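Local coordinates for DUF3201 domain-containing protein (Pyrococcus furiosus, PDB 1YB3) that is of unknown function but belongs to the DUF3201 family, folding as helices packed on an antiparallel sheet, at residues Lys108-Ala114 and Met144-Asp150; Leu94-Glu100 and Gly130-Trp134. All blocks are in the same frame, centred on the assembly; numbering follows the deposited sequence. Where two conformers were deposited one is given.

Contact 1. Residues Lys108-Ala114 and Met144-Asp150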
loop_
_atom_site.group_PDB
_atom_site.type_symbol
_atom_site.label_atom_id
_atom_site.label_comp_id
_atom_site.label_asym_id
_atom_site.label_seq_id
_atom_site.Cartn_x
_atom_site.Cartn_y
_atom_site.Cartn_z
ATOM N N LYS A 108 2.696 -8.235 5.098
ATOM C CA LYS A 108 1.253 -7.948 4.952
ATOM C C LYS A 108 0.997 -7.297 3.606
ATOM O O LYS A 108 0.699 -6.094 3.532
ATOM C CB LYS A 108 0.752 -7.060 6.110
ATOM C CG LYS A 108 0.951 -7.697 7.489
ATOM C CD LYS A 108 0.333 -6.853 8.591
ATOM C CE LYS A 108 0.831 -7.313 9.955
ATOM N NZ LYS A 108 0.293 -6.454 11.050
ATOM N N LEU A 109 1.143 -8.104 2.559
ATOM C CA LEU A 109 1.042 -7.669 1.171
ATOM C C LEU A 109 -0.290 -8.024 0.542
ATOM O O LEU A 109 -0.805 -9.133 0.717
ATOM C CB LEU A 109 2.161 -8.340 0.354
ATOM C CG LEU A 109 2.179 -8.152 -1.160
ATOM C CD1 LEU A 109 2.571 -6.720 -1.499
ATOM C CD2 LEU A 109 3.158 -9.145 -1.777
ATOM N N PHE A 110 -0.813 -7.077 -0.221
ATOM C CA PHE A 110 -1.974 -7.287 -1.088
ATOM C C PHE A 110 -1.601 -6.851 -2.501
ATOM O O PHE A 110 -0.938 -5.828 -2.696
ATOM C CB PHE A 110 -3.176 -6.438 -0.620
ATOM C CG PHE A 110 -3.657 -6.754 0.781
ATOM C CD1 PHE A 110 -4.751 -7.590 0.976
ATOM C CD2 PHE A 110 -3.025 -6.210 1.897
ATOM C CE1 PHE A 110 -5.214 -7.878 2.289
ATOM C CE2 PHE A 110 -3.463 -6.481 3.196
ATOM C CZ PHE A 110 -4.568 -7.331 3.392
ATOM N N ILE A 111 -2.057 -7.607 -3.498
ATOM C CA ILE A 111 -1.879 -7.194 -4.887
ATOM C C ILE A 111 -3.262 -7.230 -5.523
ATOM O O ILE A 111 -3.931 -8.264 -5.461
ATOM C CB ILE A 111 -0.959 -8.155 -5.659
ATOM C CG1 ILE A 111 0.377 -8.337 -4.920
ATOM C CG2 ILE A 111 -0.730 -7.665 -7.092
ATOM C CD1 ILE A 111 1.268 -9.454 -5.521
ATOM N N TYR A 112 -3.667 -6.109 -6.093
ATOM C CA TYR A 112 -5.057 -5.940 -6.553
ATOM C C TYR A 112 -5.156 -4.992 -7.725
ATOM O O TYR A 112 -4.261 -4.200 -7.950
ATOM C CB TYR A 112 -5.964 -5.490 -5.390
ATOM C CG TYR A 112 -5.544 -4.246 -4.621
ATOM C CD1 TYR A 112 -5.835 -2.962 -5.095
ATOM C CD2 TYR A 112 -4.874 -4.363 -3.393
ATOM C CE1 TYR A 112 -5.457 -1.803 -4.359
ATOM C CE2 TYR A 112 -4.499 -3.229 -2.654
ATOM C CZ TYR A 112 -4.787 -1.954 -3.143
ATOM O OH TYR A 112 -4.423 -0.827 -2.417
ATOM N N GLY A 113 -6.250 -5.088 -8.490
ATOM C CA GLY A 113 -6.501 -4.162 -9.596
ATOM C C GLY A 113 -7.120 -2.853 -9.140
ATOM O O GLY A 113 -6.753 -2.317 -8.092
ATOM N N ALA A 114 -8.078 -2.343 -9.921
ATOM C CA ALA A 114 -8.701 -1.042 -9.637
ATOM C C ALA A 114 -9.367 -0.950 -8.260
ATOM O O ALA A 114 -9.278 0.082 -7.606
ATOM C CB ALA A 114 -9.699 -0.666 -10.730
HETATM N N MSE A 144 -3.844 -1.397 -14.504
HETATM C CA MSE A 144 -2.954 -0.939 -13.415
HETATM C C MSE A 144 -3.004 -1.954 -12.277
HETATM O O MSE A 144 -4.096 -2.332 -11.823
HETATM C CB MSE A 144 -3.390 0.444 -12.909
HETATM C CG MSE A 144 -3.377 1.545 -13.973
HETATM SE SE MSE A 144 -1.572 1.865 -14.663
HETATM C CE MSE A 144 -0.706 2.214 -12.979
ATOM N N ILE A 145 -1.836 -2.411 -11.825
ATOM C CA ILE A 145 -1.763 -3.389 -10.743
ATOM C C ILE A 145 -1.142 -2.711 -9.529
ATOM O O ILE A 145 -0.065 -2.123 -9.640
ATOM C CB ILE A 145 -0.904 -4.633 -11.120
ATOM C CG1 ILE A 145 -1.303 -5.219 -12.501
ATOM C CG2 ILE A 145 -0.901 -5.690 -9.993
ATOM C CD1 ILE A 145 -2.817 -5.555 -12.676
ATOM N N ASN A 146 -1.830 -2.801 -8.391
ATOM C CA ASN A 146 -1.404 -2.176 -7.144
ATOM C C ASN A 146 -0.767 -3.181 -6.210
ATOM O O ASN A 146 -1.254 -4.319 -6.062
ATOM C CB ASN A 146 -2.594 -1.548 -6.423
ATOM C CG ASN A 146 -3.192 -0.401 -7.181
ATOM O OD1 ASN A 146 -2.761 0.732 -7.048
ATOM N ND2 ASN A 146 -4.221 -0.688 -7.976
ATOM N N PHE A 147 0.320 -2.753 -5.545
ATOM C CA PHE A 147 1.043 -3.561 -4.573
ATOM C C PHE A 147 1.018 -2.769 -3.283
ATOM O O PHE A 147 1.619 -1.701 -3.217
ATOM C CB PHE A 147 2.497 -3.745 -5.036
ATOM C CG PHE A 147 2.604 -4.486 -6.340
ATOM C CD1 PHE A 147 2.865 -5.860 -6.358
ATOM C CD2 PHE A 147 2.356 -3.812 -7.555
ATOM C CE1 PHE A 147 2.912 -6.566 -7.582
ATOM C CE2 PHE A 147 2.389 -4.492 -8.771
ATOM C CZ PHE A 147 2.670 -5.880 -8.784
ATOM N N GLU A 148 0.266 -3.257 -2.296
ATOM C CA GLU A 148 0.080 -2.570 -1.012
ATOM C C GLU A 148 0.736 -3.359 0.123
ATOM O O GLU A 148 0.543 -4.569 0.239
ATOM C CB GLU A 148 -1.427 -2.354 -0.683
ATOM C CG GLU A 148 -1.638 -1.850 0.739
ATOM C CD GLU A 148 -3.105 -1.548 1.096
ATOM O OE1 GLU A 148 -3.901 -1.296 0.162
ATOM O OE2 GLU A 148 -3.449 -1.547 2.298
ATOM N N VAL A 149 1.524 -2.669 0.947
ATOM C CA VAL A 149 2.113 -3.275 2.133
ATOM C C VAL A 149 1.555 -2.552 3.369
ATOM O O VAL A 149 1.586 -1.313 3.423
ATOM C CB VAL A 149 3.659 -3.183 2.074
ATOM C CG1 VAL A 149 4.275 -3.787 3.322
ATOM C CG2 VAL A 149 4.188 -3.861 0.747
ATOM N N ASP A 150 1.040 -3.329 4.328
ATOM C CA ASP A 150 0.461 -2.801 5.582
ATOM C C ASP A 150 1.418 -3.043 6.758
ATOM O O ASP A 150 2.077 -4.096 6.823
ATOM C CB ASP A 150 -0.889 -3.459 5.886
ATOM C CG ASP A 150 -1.968 -3.108 4.860
ATOM O OD1 ASP A 150 -1.723 -2.229 4.013
ATOM O OD2 ASP A 150 -3.062 -3.721 4.919
HETATM O O HOH W 1 3.983 -6.026 6.495
#
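Tyr112 OH gives its hydrogen to Glu148 OE1 at 2.7 Å, meeting the oxygen nearly along its C-O axis, with the carboxylate turned 80° from the ring plane. The tyrosine gets there because its CG sits between the backbone N and the carbonyl carbon (chi1 54°), which lays the ring across the neighbouring strand. Asn146 CB then packs over one ring face, 3.5 Å from Tyr112 CE1, while Asn146 ND2 makes a weak bond to Gly113 O. At the other carboxylate oxygen, Glu148 OE2 lies 2.5 Å from Asp150 OD1, close enough that one of the two acids is probably protonated. Asp150 OD2 comes obliquely to the Phe110 ring, 3.3 Å from CE2. The opposite face is apolar: Ile111 CG2 lies over a face of the Phe147 ring and meets Ile145 CG2 at 3.5 Å, and Leu109 CD1 touches Val149 CG2. Backbone bonds run both ways in the Phe110-Glu148 and Tyr112-Asn146 pairs, and at the far end a water joins Lys108 N to Asp150 O. Strand 82-90 flanks 144-150 and strand 120-123 flanks 108-112, making this an interior antiparallel ladder of the seven-stranded sheet, with helix 96-105 packed on its apolar face.

Contact 2. Residues Leu94-Glu100 and Gly130-Trp134; sequences LSKEFIE and GDEVW
Trp134 lays its indole against the first turn of helix 96-105 and makes the largest single share of the contact. Lys96 CB sits over a face of the five-membered ring, 3.9 Å from its centroid and 19° off the normal, a CH-pi contact. Backbone packs on the indole as well: Lys96 N is 3.7 Å from the ring plane, over the middle of the indole, and Ser95 C lies over the same ring system nearer its rim. With CG anti to the backbone N (chi1 -176°), the tryptophan extends across to the start of the other helix.

The apolar side-chain contacts come from Leu94 and Ile99. Leu94 CB reaches Trp134 CZ3 at 3.8 Å. Ile99 divides the work between two branches: CG1 touches Trp134 CE3 at 3.6 Å, whereas CG2 packs on Val133 CG1 at 3.7 Å. Close by, Glu100 CG passes Gly130 CA at 4.3 Å. With an alanine at Trp134, Lys96 CB and Ile99 CG1 would probably lose their aromatic partner and a gap open beside the helix start.

Polar links are sparse. Lys96 NZ stands 4.0 Å from Asp131 OD1, a long salt bridge and a doubtful one, since the aspartate has a second position. Ser95 N-caps its own helix through a weak bond from Phe98 N to OG.

No hydrogen bond joins the two segments, so the helix starts are held chiefly by dispersion and shape, with at most a distant charge pair at the exposed side.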
loop_
_atom_site.group_PDB
_atom_site.type_symbol
_atom_site.label_atom_id
_atom_site.label_comp_id
_atom_site.label_asym_id
_atom_site.label_seq_id
_atom_site.Cartn_x
_atom_site.Cartn_y
_atom_site.Cartn_z
ATOM N N LEU A 94 5.250 -5.096 -15.848
ATOM C CA LEU A 94 5.509 -6.134 -14.866
ATOM C C LEU A 94 5.982 -7.444 -15.492
ATOM O O LEU A 94 6.034 -7.586 -16.719
ATOM C CB LEU A 94 4.270 -6.358 -13.995
ATOM C CG LEU A 94 3.799 -5.090 -13.276
ATOM C CD1 LEU A 94 2.474 -5.358 -12.615
ATOM C CD2 LEU A 94 4.842 -4.578 -12.268
ATOM N N SER A 95 6.343 -8.389 -14.632
ATOM C CA SER A 95 6.842 -9.676 -15.071
ATOM C C SER A 95 6.586 -10.663 -13.956
ATOM O O SER A 95 6.413 -10.261 -12.797
ATOM C CB SER A 95 8.345 -9.585 -15.372
ATOM O OG SER A 95 9.075 -9.229 -14.210
ATOM N N LYS A 96 6.567 -11.952 -14.302
ATOM C CA LYS A 96 6.385 -13.014 -13.328
ATOM C C LYS A 96 7.424 -12.918 -12.205
ATOM O O LYS A 96 7.082 -13.085 -11.030
ATOM C CB LYS A 96 6.441 -14.387 -14.019
ATOM C CG LYS A 96 6.292 -15.591 -13.091
ATOM C CD LYS A 96 6.451 -16.889 -13.895
ATOM C CE LYS A 96 7.235 -17.938 -13.120
ATOM N NZ LYS A 96 7.602 -19.135 -13.954
ATOM N N GLU A 97 8.676 -12.625 -12.564
ATOM C CA GLU A 97 9.756 -12.562 -11.565
ATOM C C GLU A 97 9.569 -11.429 -10.552
ATOM O O GLU A 97 9.821 -11.617 -9.362
ATOM C CB GLU A 97 11.150 -12.487 -12.195
ATOM C CG GLU A 97 12.240 -12.952 -11.216
ATOM C CD GLU A 97 13.651 -12.769 -11.734
ATOM O OE1 GLU A 97 13.840 -12.656 -12.965
ATOM O OE2 GLU A 97 14.580 -12.749 -10.896
ATOM N N PHE A 98 9.123 -10.261 -11.021
ATOM C CA PHE A 98 8.828 -9.164 -10.082
ATOM C C PHE A 98 7.751 -9.595 -9.080
ATOM O O PHE A 98 7.908 -9.419 -7.879
ATOM C CB PHE A 98 8.400 -7.897 -10.806
ATOM C CG PHE A 98 8.019 -6.771 -9.868
ATOM C CD1 PHE A 98 9.000 -6.084 -9.137
ATOM C CD2 PHE A 98 6.681 -6.420 -9.694
ATOM C CE1 PHE A 98 8.659 -5.048 -8.268
ATOM C CE2 PHE A 98 6.319 -5.382 -8.825
ATOM C CZ PHE A 98 7.312 -4.691 -8.105
ATOM N N ILE A 99 6.675 -10.188 -9.588
ATOM C CA ILE A 99 5.594 -10.698 -8.744
ATOM C C ILE A 99 6.113 -11.689 -7.685
ATOM O O ILE A 99 5.790 -11.560 -6.497
ATOM C CB ILE A 99 4.475 -11.371 -9.601
ATOM C CG1 ILE A 99 3.935 -10.410 -10.676
ATOM C CG2 ILE A 99 3.388 -11.970 -8.713
ATOM C CD1 ILE A 99 3.481 -9.051 -10.198
ATOM N N GLU A 100 6.922 -12.665 -8.119
ATOM C CA GLU A 100 7.530 -13.643 -7.194
ATOM C C GLU A 100 8.387 -12.966 -6.105
ATOM O O GLU A 100 8.303 -13.313 -4.914
ATOM C CB GLU A 100 8.373 -14.683 -7.955
ATOM C CG GLU A 100 7.554 -15.598 -8.860
ATOM C CD GLU A 100 8.409 -16.482 -9.752
ATOM O OE1 GLU A 100 9.577 -16.124 -10.043
ATOM O OE2 GLU A 100 7.895 -17.537 -10.180
ATOM N N GLY A 130 3.250 -17.282 -6.550
ATOM C CA GLY A 130 3.529 -16.177 -7.474
ATOM C C GLY A 130 3.170 -16.466 -8.928
ATOM O O GLY A 130 2.795 -15.550 -9.672
ATOM N N ASP A 131 3.303 -17.730 -9.339
ATOM C CA ASP A 131 2.915 -18.159 -10.689
ATOM C C ASP A 131 1.414 -17.994 -10.899
ATOM O O ASP A 131 0.978 -17.509 -11.945
ATOM C CB ASP A 131 3.344 -19.612 -10.958
ATOM C CG ASP A 131 3.109 -20.038 -12.409
ATOM O OD1 ASP A 131 3.679 -19.401 -13.327
ATOM O OD2 ASP A 131 2.358 -21.016 -12.626
ATOM N N GLU A 132 0.633 -18.399 -9.897
ATOM C CA GLU A 132 -0.821 -18.288 -9.955
ATOM C C GLU A 132 -1.254 -16.823 -9.951
ATOM O O GLU A 132 -2.155 -16.437 -10.687
ATOM C CB GLU A 132 -1.473 -19.044 -8.799
ATOM C CG GLU A 132 -2.984 -19.236 -8.961
ATOM C CD GLU A 132 -3.628 -19.969 -7.791
ATOM O OE1 GLU A 132 -2.982 -20.876 -7.214
ATOM O OE2 GLU A 132 -4.790 -19.644 -7.451
ATOM N N VAL A 133 -0.594 -16.011 -9.127
ATOM C CA VAL A 133 -0.839 -14.568 -9.123
ATOM C C VAL A 133 -0.608 -13.959 -10.510
ATOM O O VAL A 133 -1.437 -13.204 -10.998
ATOM C CB VAL A 133 0.023 -13.844 -8.059
ATOM C CG1 VAL A 133 -0.224 -12.345 -8.104
ATOM C CG2 VAL A 133 -0.280 -14.381 -6.660
ATOM N N TRP A 134 0.521 -14.290 -11.145
ATOM C CA TRP A 134 0.827 -13.787 -12.482
ATOM C C TRP A 134 -0.208 -14.238 -13.533
ATOM O O TRP A 134 -0.639 -13.441 -14.371
ATOM C CB TRP A 134 2.257 -14.180 -12.908
ATOM C CG TRP A 134 2.662 -13.614 -14.244
ATOM C CD1 TRP A 134 2.986 -14.320 -15.367
ATOM C CD2 TRP A 134 2.765 -12.224 -14.602
ATOM N NE1 TRP A 134 3.289 -13.462 -16.400
ATOM C CE2 TRP A 134 3.165 -12.170 -15.958
ATOM C CE3 TRP A 134 2.554 -11.021 -13.909
ATOM C CZ2 TRP A 134 3.362 -10.961 -16.634
ATOM C CZ3 TRP A 134 2.751 -9.821 -14.580
ATOM C CH2 TRP A 134 3.152 -9.799 -15.929
#

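Contact 1, near the middle of the chain, is mostly buried (8 of 14 touching residues); contact 2, about 18 Å from the chain centre to its own, is more peripheral (3 of 9). Yet they share one hydrophobic layer: Phe147 CZ of contact 1 meets Ile99 CD1 of contact 2 at 3.6 Å, and Ile145 packs on Leu94. Helix 96-105 leads into strand 108-112, and helix 130-138 into strand 144-150, so each helix-strand unit contributes to both contacts. A backbone ladder joins the strands, between an apolar face and a mostly polar one that also carries the Phe110 ring. The helices rely on apolar packing of side chains and of an indole on backbone.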